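Local coordinates for prolyl-tRNA synthetase (Naegleria fowleri, PDB 6UYH), which probably joins proline to its cognate tRNA at the expense of ATP, as a class II aminoacyl-tRNA synthetase, and here holds halofuginone and an ATP analogue, at residues E12-K17 with S23-Q28; S33-Y38 with G277-V282; G288-P293 with D403-K408; V295-V300 with N348-R353. All coordinates share one frame; numbering follows the deposited sequence.

Interaction 1: residues E12-K17 with S23-Q28; sequences EGIDVK and SEWYSQ
The indole of Trp25 meets the carbonyl oxygen of Val16 at its edge, in the ring plane, with Val16 O 3.4 Å from Trp25 CD1, while Ile14 reaches the same corner obliquely, with Ile14 CG2 3.8 Å from Trp25 CD1. A carbonyl suits this rim, because the ring hydrogens carry slight positive charge. The second flat group, the amide of Gln28, makes the specific bond. Its OE1 accepts the backbone N-H of Asp15 at 3.0 Å almost in line (177°), the donor tilted 26° from the carbonyl plane, and it also takes a hydrogen bond from Lys32 NZ. The other end of the amide is committed too: Gln28 NE2 donates to Glu24 OE2 at 2.9 Å, nearly within its own plane and onto the anti lone pair of the carboxylate. Bonds at both ends fix the rotation of the amide, and glutamine suits the place because it accepts from the chain and donates to the acid one turn back.

Val16 spreads over this pair: its CG2 lies 3.4 Å from Gln28 NE2 and 3.7 Å from Glu24 CG. The Glu24 chain starts anti to its backbone N (chi1 175°) and bends at chi2, so its methylene packs on valine while its carboxylate turns back to Gln28.

The N-terminal segment thus folds back, without regular structure, along helix 22-32 at the protein surface. Asp285 and Asp286, just beyond helix 274-283, bind Trp25 NE1 through a carbonyl and Lys17 NZ through a salt bridge.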
# COMPACT_ATOMS: atom_id res chain seq x y z
N GLU A 12 -29.61 1.05 9.51
CA GLU A 12 -30.37 1.49 10.67
C GLU A 12 -30.11 0.60 11.88
O GLU A 12 -29.82 1.09 12.98
CB GLU A 12 -31.87 1.54 10.35
N GLY A 13 -30.21 -0.72 11.69
CA GLY A 13 -30.03 -1.64 12.80
C GLY A 13 -29.75 -3.05 12.34
O GLY A 13 -30.05 -3.43 11.20
N ILE A 14 -29.15 -3.82 13.23
CA ILE A 14 -28.96 -5.25 13.03
C ILE A 14 -30.27 -5.93 13.40
O ILE A 14 -30.75 -5.79 14.53
CB ILE A 14 -27.80 -5.77 13.89
CG1 ILE A 14 -26.57 -4.86 13.77
CG2 ILE A 14 -27.45 -7.20 13.51
CD1 ILE A 14 -26.07 -4.68 12.35
N ASP A 15 -30.87 -6.65 12.45
CA ASP A 15 -32.16 -7.29 12.64
C ASP A 15 -32.06 -8.77 12.94
O ASP A 15 -33.09 -9.44 13.08
CB ASP A 15 -33.03 -7.08 11.39
CG ASP A 15 -33.21 -5.62 11.04
OD1 ASP A 15 -33.52 -4.82 11.95
OD2 ASP A 15 -33.04 -5.26 9.86
N VAL A 16 -30.85 -9.32 13.01
CA VAL A 16 -30.61 -10.73 13.30
C VAL A 16 -29.54 -10.81 14.37
O VAL A 16 -28.49 -10.18 14.24
CB VAL A 16 -30.18 -11.51 12.04
CG1 VAL A 16 -29.80 -12.94 12.39
CG2 VAL A 16 -31.29 -11.49 11.00
N LYS A 17 -29.80 -11.58 15.42
CA LYS A 17 -28.88 -11.66 16.55
C LYS A 17 -27.68 -12.54 16.23
O LYS A 17 -27.76 -13.48 15.44
CB LYS A 17 -29.59 -12.18 17.79
CG LYS A 17 -30.63 -11.20 18.34
CD LYS A 17 -31.33 -11.74 19.59
CE LYS A 17 -30.40 -11.76 20.80
NZ LYS A 17 -29.88 -10.40 21.14
N SER A 23 -23.99 -16.21 10.30
CA SER A 23 -23.55 -15.71 9.00
C SER A 23 -24.39 -14.52 8.56
O SER A 23 -23.86 -13.57 7.96
CB SER A 23 -23.57 -16.84 7.96
OG SER A 23 -24.87 -17.38 7.84
N GLU A 24 -25.68 -14.52 8.87
CA GLU A 24 -26.52 -13.37 8.52
C GLU A 24 -26.19 -12.17 9.41
O GLU A 24 -26.12 -11.04 8.91
CB GLU A 24 -27.99 -13.76 8.62
CG GLU A 24 -28.96 -12.60 8.38
CD GLU A 24 -28.86 -11.97 7.00
OE1 GLU A 24 -28.30 -12.60 6.07
OE2 GLU A 24 -29.34 -10.82 6.84
N TRP A 25 -25.98 -12.41 10.71
CA TRP A 25 -25.50 -11.35 11.60
C TRP A 25 -24.23 -10.70 11.06
O TRP A 25 -24.11 -9.47 11.01
CB TRP A 25 -25.24 -11.91 13.01
CG TRP A 25 -24.53 -10.93 13.91
CD1 TRP A 25 -25.11 -9.96 14.69
CD2 TRP A 25 -23.12 -10.80 14.10
NE1 TRP A 25 -24.14 -9.25 15.36
CE2 TRP A 25 -22.91 -9.74 15.01
CE3 TRP A 25 -22.00 -11.49 13.60
CZ2 TRP A 25 -21.64 -9.34 15.42
CZ3 TRP A 25 -20.73 -11.09 14.01
CH2 TRP A 25 -20.56 -10.02 14.92
N TYR A 26 -23.26 -11.53 10.66
CA TYR A 26 -21.98 -11.03 10.18
C TYR A 26 -22.16 -10.18 8.93
O TYR A 26 -21.59 -9.08 8.82
CB TYR A 26 -21.07 -12.22 9.88
CG TYR A 26 -19.64 -11.93 9.51
CD1 TYR A 26 -18.81 -11.23 10.37
CD2 TYR A 26 -19.10 -12.42 8.32
CE1 TYR A 26 -17.49 -10.99 10.05
CE2 TYR A 26 -17.76 -12.20 7.99
CZ TYR A 26 -16.96 -11.49 8.86
OH TYR A 26 -15.64 -11.28 8.55
N SER A 27 -22.98 -10.65 8.00
CA SER A 27 -23.25 -9.87 6.80
C SER A 27 -23.85 -8.52 7.14
O SER A 27 -23.43 -7.49 6.61
CB SER A 27 -24.16 -10.66 5.87
OG SER A 27 -24.46 -9.90 4.72
N GLN A 28 -24.83 -8.50 8.06
CA GLN A 28 -25.47 -7.24 8.41
C GLN A 28 -24.50 -6.30 9.12
O GLN A 28 -24.49 -5.10 8.85
CB GLN A 28 -26.71 -7.50 9.27
CG GLN A 28 -27.85 -8.15 8.49
CD GLN A 28 -29.19 -8.02 9.18
OE1 GLN A 28 -29.44 -7.05 9.90
NE2 GLN A 28 -30.06 -9.01 8.98

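Interaction 2: residues S33-Y38 with G277-V282; sequences SEFLDY and GVMIMV
Between Phe35 and Ile280 the backbones stay well apart, with CA atoms 10.2 Å from each other, so the contact is bridged by side chains alone. Residues 277-282 are helical throughout. Residues 33-38 leave helix 22-32 and lead into strand 36-38, and the turn is made at Glu34, whose positive phi (63°) and two bonds back into the last helical turn form a Schellman motif. Phe35 follows directly, and its CB points at helix 274-283.

This helix falls in the class II synthetase core, and Phe35, just after the Schellman turn, packs on it from the N-terminal region. The packing is apolar. Phe35 CD1 lies 3.8 Å from Ile280 CD1, the two side chains running past each other in opposite directions; Phe35 CE1 is 4.1 Å from Met279 CE, and here the chains cross at about a right angle. Both methyls approach the ring obliquely.

Met279 extends straight from its backbone and then bends at chi3 (72°), which swings CE round to the ring; such a flexible, unbranched chain can follow an aromatic outline. Ile280 instead presents a stiffer, branched arm that ends in its delta methyl. Val54 of helix 49-67 touches both Phe35 and Met279, while Leu291 packs against the phenylalanine ring.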
# COMPACT_ATOMS: atom_id res chain seq x y z
N SER A 33 -22.37 -1.26 9.14
CA SER A 33 -21.35 -0.43 9.75
C SER A 33 -20.54 0.37 8.75
O SER A 33 -19.66 1.12 9.16
CB SER A 33 -20.38 -1.29 10.55
OG SER A 33 -19.63 -2.14 9.69
N GLU A 34 -20.81 0.20 7.44
CA GLU A 34 -20.02 0.80 6.36
C GLU A 34 -18.58 0.29 6.34
O GLU A 34 -17.66 0.99 5.91
CB GLU A 34 -20.06 2.34 6.42
CG GLU A 34 -21.49 2.89 6.33
CD GLU A 34 -21.57 4.40 6.25
OE1 GLU A 34 -20.52 5.07 6.14
OE2 GLU A 34 -22.70 4.92 6.30
N PHE A 35 -18.36 -0.95 6.78
CA PHE A 35 -17.02 -1.53 6.66
C PHE A 35 -16.79 -2.10 5.26
O PHE A 35 -15.72 -1.89 4.67
CB PHE A 35 -16.82 -2.63 7.71
CG PHE A 35 -15.87 -2.23 8.82
CD1 PHE A 35 -14.80 -3.06 9.17
CD2 PHE A 35 -16.06 -1.03 9.51
CE1 PHE A 35 -13.93 -2.69 10.18
CE2 PHE A 35 -15.19 -0.65 10.52
CZ PHE A 35 -14.12 -1.49 10.86
N LEU A 36 -17.78 -2.80 4.72
CA LEU A 36 -17.55 -3.65 3.56
C LEU A 36 -18.77 -3.59 2.65
O LEU A 36 -19.90 -3.39 3.10
CB LEU A 36 -17.28 -5.10 4.01
CG LEU A 36 -17.01 -6.18 2.96
CD1 LEU A 36 -16.05 -7.23 3.53
CD2 LEU A 36 -18.31 -6.84 2.54
N ASP A 37 -18.53 -3.76 1.35
CA ASP A 37 -19.63 -4.04 0.44
C ASP A 37 -19.30 -5.26 -0.41
O ASP A 37 -18.13 -5.59 -0.62
CB ASP A 37 -19.95 -2.86 -0.46
CG ASP A 37 -21.43 -2.55 -0.47
OD1 ASP A 37 -22.23 -3.49 -0.21
OD2 ASP A 37 -21.80 -1.39 -0.71
N TYR A 38 -20.35 -5.94 -0.85
CA TYR A 38 -20.23 -7.05 -1.78
C TYR A 38 -19.98 -6.55 -3.20
O TYR A 38 -20.21 -5.38 -3.53
CB TYR A 38 -21.49 -7.91 -1.72
CG TYR A 38 -21.66 -8.53 -0.35
CD1 TYR A 38 -20.82 -9.55 0.07
CD2 TYR A 38 -22.63 -8.07 0.53
CE1 TYR A 38 -20.96 -10.12 1.31
CE2 TYR A 38 -22.78 -8.64 1.79
CZ TYR A 38 -21.93 -9.66 2.17
OH TYR A 38 -22.06 -10.25 3.41
N GLY A 277 -11.55 -9.77 9.96
CA GLY A 277 -12.66 -10.67 10.20
C GLY A 277 -12.66 -11.24 11.60
O GLY A 277 -13.71 -11.32 12.25
N VAL A 278 -11.49 -11.64 12.09
CA VAL A 278 -11.38 -12.14 13.45
C VAL A 278 -11.83 -11.08 14.44
O VAL A 278 -12.64 -11.34 15.34
CB VAL A 278 -9.94 -12.60 13.74
CG1 VAL A 278 -9.82 -13.03 15.21
CG2 VAL A 278 -9.57 -13.77 12.84
N MET A 279 -11.33 -9.85 14.26
CA MET A 279 -11.69 -8.74 15.12
C MET A 279 -13.20 -8.57 15.22
O MET A 279 -13.76 -8.44 16.31
CB MET A 279 -11.04 -7.45 14.58
CG MET A 279 -11.30 -6.21 15.44
SD MET A 279 -10.82 -4.71 14.53
CE MET A 279 -12.12 -4.58 13.30
N ILE A 280 -13.88 -8.61 14.07
CA ILE A 280 -15.32 -8.40 14.04
C ILE A 280 -16.06 -9.58 14.65
O ILE A 280 -16.99 -9.41 15.45
CB ILE A 280 -15.77 -8.13 12.59
CG1 ILE A 280 -15.12 -6.83 12.08
CG2 ILE A 280 -17.30 -8.10 12.52
CD1 ILE A 280 -15.36 -6.59 10.60
N MET A 281 -15.68 -10.82 14.27
CA MET A 281 -16.38 -11.98 14.82
C MET A 281 -16.20 -12.10 16.32
O MET A 281 -17.10 -12.58 17.02
CB MET A 281 -15.89 -13.27 14.14
CG MET A 281 -16.37 -13.41 12.70
SD MET A 281 -15.72 -14.94 11.96
CE MET A 281 -16.50 -14.85 10.35
N VAL A 282 -15.04 -11.69 16.85
CA VAL A 282 -14.80 -11.78 18.29
C VAL A 282 -15.60 -10.70 19.03
O VAL A 282 -16.31 -10.99 20.00
CB VAL A 282 -13.30 -11.70 18.60
CG1 VAL A 282 -13.07 -11.58 20.11
CG2 VAL A 282 -12.56 -12.94 18.06

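Interaction 3: residues G288-P293 with D403-K408; sequences GMVLPP and DSMLNK. With EDO (1,2-ethanediol), chain Z.
Met405 is the residue of the helix through which every contact with the linker passes, its methyl end lodged against the chain from Val290 to Pro292. In this tight part Met405 CE lies 3.7 Å from Pro292 N and 3.9 Å from the carbonyl oxygen of Val290, so the methyl rests on backbone as much as on side chains. Val290 CG1 and Pro292 CG each stand 4.0 Å from Met405 CE. Its chain runs extended to the sulfur and then bends at chi3 (60°), which turns CE onto the proline; the two side chains cross at about a right angle. Methionine suits the place because it can span the distance between the backbones, the CA atoms of Met405 and Pro292 being 7.5 Å apart. Proline offers a rigid, apolar surface and no backbone N-H to be buried without a partner.

The fit loosens toward Pro293, where Pro293 CD is 4.3 Å from Met405 SD. Another side of the same helix carries polar groups instead: Ser404 OG and a 1,2-ethanediol, probably from the crystallisation liquor, share a hydrogen bond of 2.7 Å to its O1, and Asn407 ND2 donates to its O2, also at 2.7 Å.

Helix 391-415 therefore lies against the linker that runs from helix 274-283 to strand 300-304. Pro293 also touches Leu398 and Ile401 of that long helix, while His283, at the end of helix 274-283, touches both Pro292 and Met405.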
# COMPACT_ATOMS: atom_id res chain seq x y z
N GLY A 288 -24.07 -3.97 16.61
CA GLY A 288 -23.21 -3.73 15.47
C GLY A 288 -21.73 -3.87 15.78
O GLY A 288 -21.33 -4.71 16.58
N MET A 289 -20.92 -3.03 15.14
CA MET A 289 -19.48 -3.07 15.29
C MET A 289 -19.06 -2.64 16.70
O MET A 289 -19.70 -1.79 17.32
CB MET A 289 -18.84 -2.16 14.25
CG MET A 289 -17.33 -2.22 14.18
SD MET A 289 -16.73 -3.77 13.48
CE MET A 289 -17.40 -3.68 11.82
N VAL A 290 -17.96 -3.22 17.19
CA VAL A 290 -17.33 -2.79 18.44
C VAL A 290 -15.84 -2.67 18.15
O VAL A 290 -15.14 -3.69 18.04
CB VAL A 290 -17.59 -3.75 19.61
CG1 VAL A 290 -16.94 -3.20 20.89
CG2 VAL A 290 -19.09 -3.95 19.85
N LEU A 291 -15.34 -1.42 18.01
CA LEU A 291 -13.97 -1.24 17.52
C LEU A 291 -12.98 -1.14 18.68
O LEU A 291 -13.15 -0.30 19.57
CB LEU A 291 -13.86 0.01 16.67
CG LEU A 291 -14.61 -0.04 15.33
CD1 LEU A 291 -14.82 1.36 14.75
CD2 LEU A 291 -13.85 -0.93 14.36
N PRO A 292 -11.92 -1.95 18.70
CA PRO A 292 -10.83 -1.71 19.64
C PRO A 292 -10.27 -0.31 19.43
O PRO A 292 -10.05 0.10 18.29
CB PRO A 292 -9.78 -2.78 19.25
CG PRO A 292 -10.53 -3.79 18.42
CD PRO A 292 -11.60 -3.00 17.72
N PRO A 293 -10.08 0.45 20.51
CA PRO A 293 -9.74 1.88 20.36
C PRO A 293 -8.53 2.16 19.48
O PRO A 293 -8.51 3.19 18.79
CB PRO A 293 -9.51 2.33 21.80
CG PRO A 293 -10.43 1.45 22.60
CD PRO A 293 -10.45 0.11 21.90
N ASP A 403 -8.40 -3.02 27.36
CA ASP A 403 -8.08 -4.11 28.28
C ASP A 403 -9.29 -4.99 28.55
O ASP A 403 -9.17 -6.22 28.59
CB ASP A 403 -7.53 -3.54 29.59
CG ASP A 403 -6.19 -2.84 29.40
OD1 ASP A 403 -5.58 -2.99 28.32
OD2 ASP A 403 -5.75 -2.14 30.33
N SER A 404 -10.47 -4.39 28.73
CA SER A 404 -11.67 -5.16 29.02
C SER A 404 -12.05 -6.06 27.85
O SER A 404 -12.44 -7.22 28.04
CB SER A 404 -12.83 -4.23 29.37
OG SER A 404 -12.59 -3.48 30.55
N MET A 405 -11.97 -5.51 26.63
CA MET A 405 -12.29 -6.29 25.43
C MET A 405 -11.36 -7.49 25.31
O MET A 405 -11.82 -8.61 25.03
CB MET A 405 -12.19 -5.39 24.19
CG MET A 405 -13.29 -4.32 24.12
SD MET A 405 -13.09 -3.18 22.74
CE MET A 405 -13.15 -4.30 21.34
N LEU A 406 -10.06 -7.28 25.52
CA LEU A 406 -9.11 -8.38 25.43
C LEU A 406 -9.31 -9.39 26.56
O LEU A 406 -9.27 -10.61 26.34
CB LEU A 406 -7.68 -7.83 25.43
CG LEU A 406 -6.54 -8.84 25.49
CD1 LEU A 406 -6.61 -9.73 24.27
CD2 LEU A 406 -5.18 -8.12 25.60
N ASN A 407 -9.54 -8.90 27.78
CA ASN A 407 -9.71 -9.79 28.92
C ASN A 407 -10.97 -10.63 28.78
O ASN A 407 -10.96 -11.82 29.11
CB ASN A 407 -9.76 -8.97 30.21
CG ASN A 407 -8.41 -8.41 30.59
OD1 ASN A 407 -7.37 -8.93 30.18
ND2 ASN A 407 -8.41 -7.34 31.38
N LYS A 408 -12.07 -10.03 28.32
CA LYS A 408 -13.31 -10.77 28.12
C LYS A 408 -13.12 -11.88 27.09
O LYS A 408 -13.56 -13.02 27.30
CB LYS A 408 -14.42 -9.82 27.69
CG LYS A 408 -15.76 -10.50 27.39
CD LYS A 408 -16.82 -9.48 26.94
CE LYS A 408 -18.18 -10.15 26.74
NZ LYS A 408 -19.25 -9.24 26.24
C1 EDO Z . -12.37 -5.72 33.53
O1 EDO Z . -13.19 -5.21 32.48
C2 EDO Z . -11.25 -6.56 32.95
O2 EDO Z . -10.17 -5.70 32.55

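Interaction 4: residues V295-V300 with N348-R353; sequences VAFCQV and NYWELR. With EDO (1,2-ethanediol), chain R.
Phe297 meets helix 343-353 with the edge of its ring. The apolar part of the contact is light: Phe297 CE1 comes within 4.3 Å of Trp350 CZ3, rim against rim, so the two aromatic rings touch without stacking. Aromatic residues suit this place because their broad rings reach across, and that of Phe297 offers C-H edges to both the indole and a carbonyl.

The polar part of the approach is the carbonyl oxygen of Arg353, which lies in the plane of the Phe297 ring, 3.7 Å from Phe297 CE2, where the ring hydrogens favour an oxygen.

The remaining groups are held by face contacts and polar bonds. The guanidinium of Arg353 lies over the Tyr349 ring, with NH1 3.4 Å above its centre, and the same NH1 donates to Tyr349 O at 3.0 Å (156°). Its NH2 forms a salt bridge with Glu34, so arginine unites a flat face with several N-H groups. Trp350 in turn has Tyr349 CD2 over one face, and its NE1 binds Asp336.

Trp350 also touches Lys334 of strand 333-335, a neighbour of strand 300-304. The arrangement thus packs a helix and an incoming linker about the mixed five-stranded sheet of the anticodon-binding domain, an alpha/beta fold found in class IIa synthetases.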
# COMPACT_ATOMS: atom_id res chain seq x y z
N VAL A 295 -7.55 0.85 16.72
CA VAL A 295 -7.80 0.79 15.29
C VAL A 295 -9.12 1.44 14.91
O VAL A 295 -9.58 1.29 13.78
CB VAL A 295 -7.73 -0.65 14.75
CG1 VAL A 295 -6.35 -1.26 15.04
CG2 VAL A 295 -8.84 -1.52 15.36
N ALA A 296 -9.74 2.20 15.82
CA ALA A 296 -11.04 2.81 15.56
C ALA A 296 -10.87 4.09 14.75
O ALA A 296 -10.18 5.01 15.19
CB ALA A 296 -11.74 3.11 16.88
N PHE A 297 -11.54 4.16 13.59
CA PHE A 297 -11.46 5.35 12.74
C PHE A 297 -11.83 6.60 13.52
O PHE A 297 -11.28 7.68 13.30
CB PHE A 297 -12.38 5.19 11.52
CG PHE A 297 -13.83 5.33 11.85
CD1 PHE A 297 -14.49 6.53 11.66
CD2 PHE A 297 -14.53 4.25 12.39
CE1 PHE A 297 -15.83 6.66 12.00
CE2 PHE A 297 -15.87 4.37 12.73
CZ PHE A 297 -16.53 5.58 12.54
N CYS A 298 -12.79 6.47 14.43
CA CYS A 298 -13.15 7.51 15.39
C CYS A 298 -13.14 6.87 16.76
O CYS A 298 -13.83 5.86 16.98
CB CYS A 298 -14.53 8.11 15.07
SG CYS A 298 -15.17 9.22 16.34
N GLN A 299 -12.35 7.42 17.68
CA GLN A 299 -12.29 6.85 19.02
C GLN A 299 -13.34 7.42 19.96
O GLN A 299 -13.85 6.71 20.83
CB GLN A 299 -10.90 7.07 19.61
CG GLN A 299 -9.79 6.39 18.82
CD GLN A 299 -8.43 6.85 19.27
OE1 GLN A 299 -8.13 8.04 19.22
NE2 GLN A 299 -7.61 5.92 19.73
N VAL A 300 -13.66 8.71 19.81
CA VAL A 300 -14.58 9.40 20.70
C VAL A 300 -15.50 10.25 19.85
O VAL A 300 -15.03 11.02 19.00
CB VAL A 300 -13.85 10.29 21.73
CG1 VAL A 300 -14.85 10.96 22.66
CG2 VAL A 300 -12.82 9.49 22.52
N ASN A 348 -27.40 5.44 18.22
CA ASN A 348 -27.42 4.24 17.40
C ASN A 348 -26.47 4.36 16.22
O ASN A 348 -25.76 3.40 15.88
CB ASN A 348 -28.84 3.96 16.89
CG ASN A 348 -29.78 3.56 18.00
OD1 ASN A 348 -29.38 2.92 18.98
ND2 ASN A 348 -31.05 3.94 17.86
N TYR A 349 -26.45 5.52 15.57
CA TYR A 349 -25.62 5.73 14.39
C TYR A 349 -24.16 5.38 14.65
O TYR A 349 -23.53 4.66 13.87
CB TYR A 349 -25.75 7.19 13.94
CG TYR A 349 -24.98 7.56 12.70
CD1 TYR A 349 -25.60 7.60 11.46
CD2 TYR A 349 -23.63 7.91 12.77
CE1 TYR A 349 -24.90 7.95 10.32
CE2 TYR A 349 -22.93 8.25 11.63
CZ TYR A 349 -23.57 8.27 10.42
OH TYR A 349 -22.87 8.62 9.29
N TRP A 350 -23.62 5.87 15.76
CA TRP A 350 -22.21 5.65 16.05
C TRP A 350 -21.97 4.32 16.75
O TRP A 350 -20.87 3.76 16.62
CB TRP A 350 -21.66 6.81 16.88
CG TRP A 350 -21.75 8.12 16.16
CD1 TRP A 350 -22.61 9.15 16.43
CD2 TRP A 350 -20.96 8.54 15.04
NE1 TRP A 350 -22.40 10.18 15.55
CE2 TRP A 350 -21.40 9.83 14.69
CE3 TRP A 350 -19.93 7.95 14.30
CZ2 TRP A 350 -20.84 10.55 13.63
CZ3 TRP A 350 -19.38 8.67 13.24
CH2 TRP A 350 -19.83 9.95 12.92
N GLU A 351 -22.95 3.80 17.50
CA GLU A 351 -22.80 2.46 18.05
C GLU A 351 -22.73 1.42 16.94
O GLU A 351 -21.91 0.50 16.99
CB GLU A 351 -23.95 2.14 19.02
CG GLU A 351 -23.84 2.83 20.37
CD GLU A 351 -25.10 2.69 21.21
OE1 GLU A 351 -26.11 2.14 20.71
OE2 GLU A 351 -25.09 3.14 22.38
N LEU A 352 -23.59 1.56 15.93
CA LEU A 352 -23.57 0.66 14.77
C LEU A 352 -22.20 0.65 14.10
O LEU A 352 -21.72 -0.41 13.66
CB LEU A 352 -24.65 1.10 13.78
CG LEU A 352 -24.77 0.37 12.45
CD1 LEU A 352 -24.99 -1.13 12.69
CD2 LEU A 352 -25.91 0.96 11.62
N ARG A 353 -21.56 1.80 14.01
CA ARG A 353 -20.29 1.91 13.32
C ARG A 353 -19.10 1.59 14.21
O ARG A 353 -17.97 1.51 13.72
CB ARG A 353 -20.17 3.31 12.70
CG ARG A 353 -21.16 3.49 11.56
CD ARG A 353 -21.42 4.94 11.20
NE ARG A 353 -22.20 5.07 9.96
CZ ARG A 353 -23.51 4.86 9.86
NH1 ARG A 353 -24.22 4.51 10.93
NH2 ARG A 353 -24.12 4.99 8.69
C1 EDO R . -4.76 8.71 20.96
O1 EDO R . -3.51 8.44 21.58
C2 EDO R . -4.94 7.76 19.78
O2 EDO R . -4.87 6.41 20.26

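In the fold
The four contacts gather where the N-terminal region, the catalytic core and the anticodon-binding domain meet, their centres 11 to 19 Å apart. Along the chain, interaction 1 closes before interaction 2 opens, and interaction 4 is nested within the loop closed by interaction 3. Helix 22-32 of interaction 1 runs on into the turn and strand of interaction 2, and Ser27 and Tyr38 join the two. Interactions 2 and 4 are tied by the Glu34-Arg353 salt bridge, while Met289 and Leu291 of interaction 3 pack on Phe35. Interactions 3 and 4 share the linker from helix 274-283 to strand 300-304, which is consistent with the N-terminal residues and this linker together joining the domains.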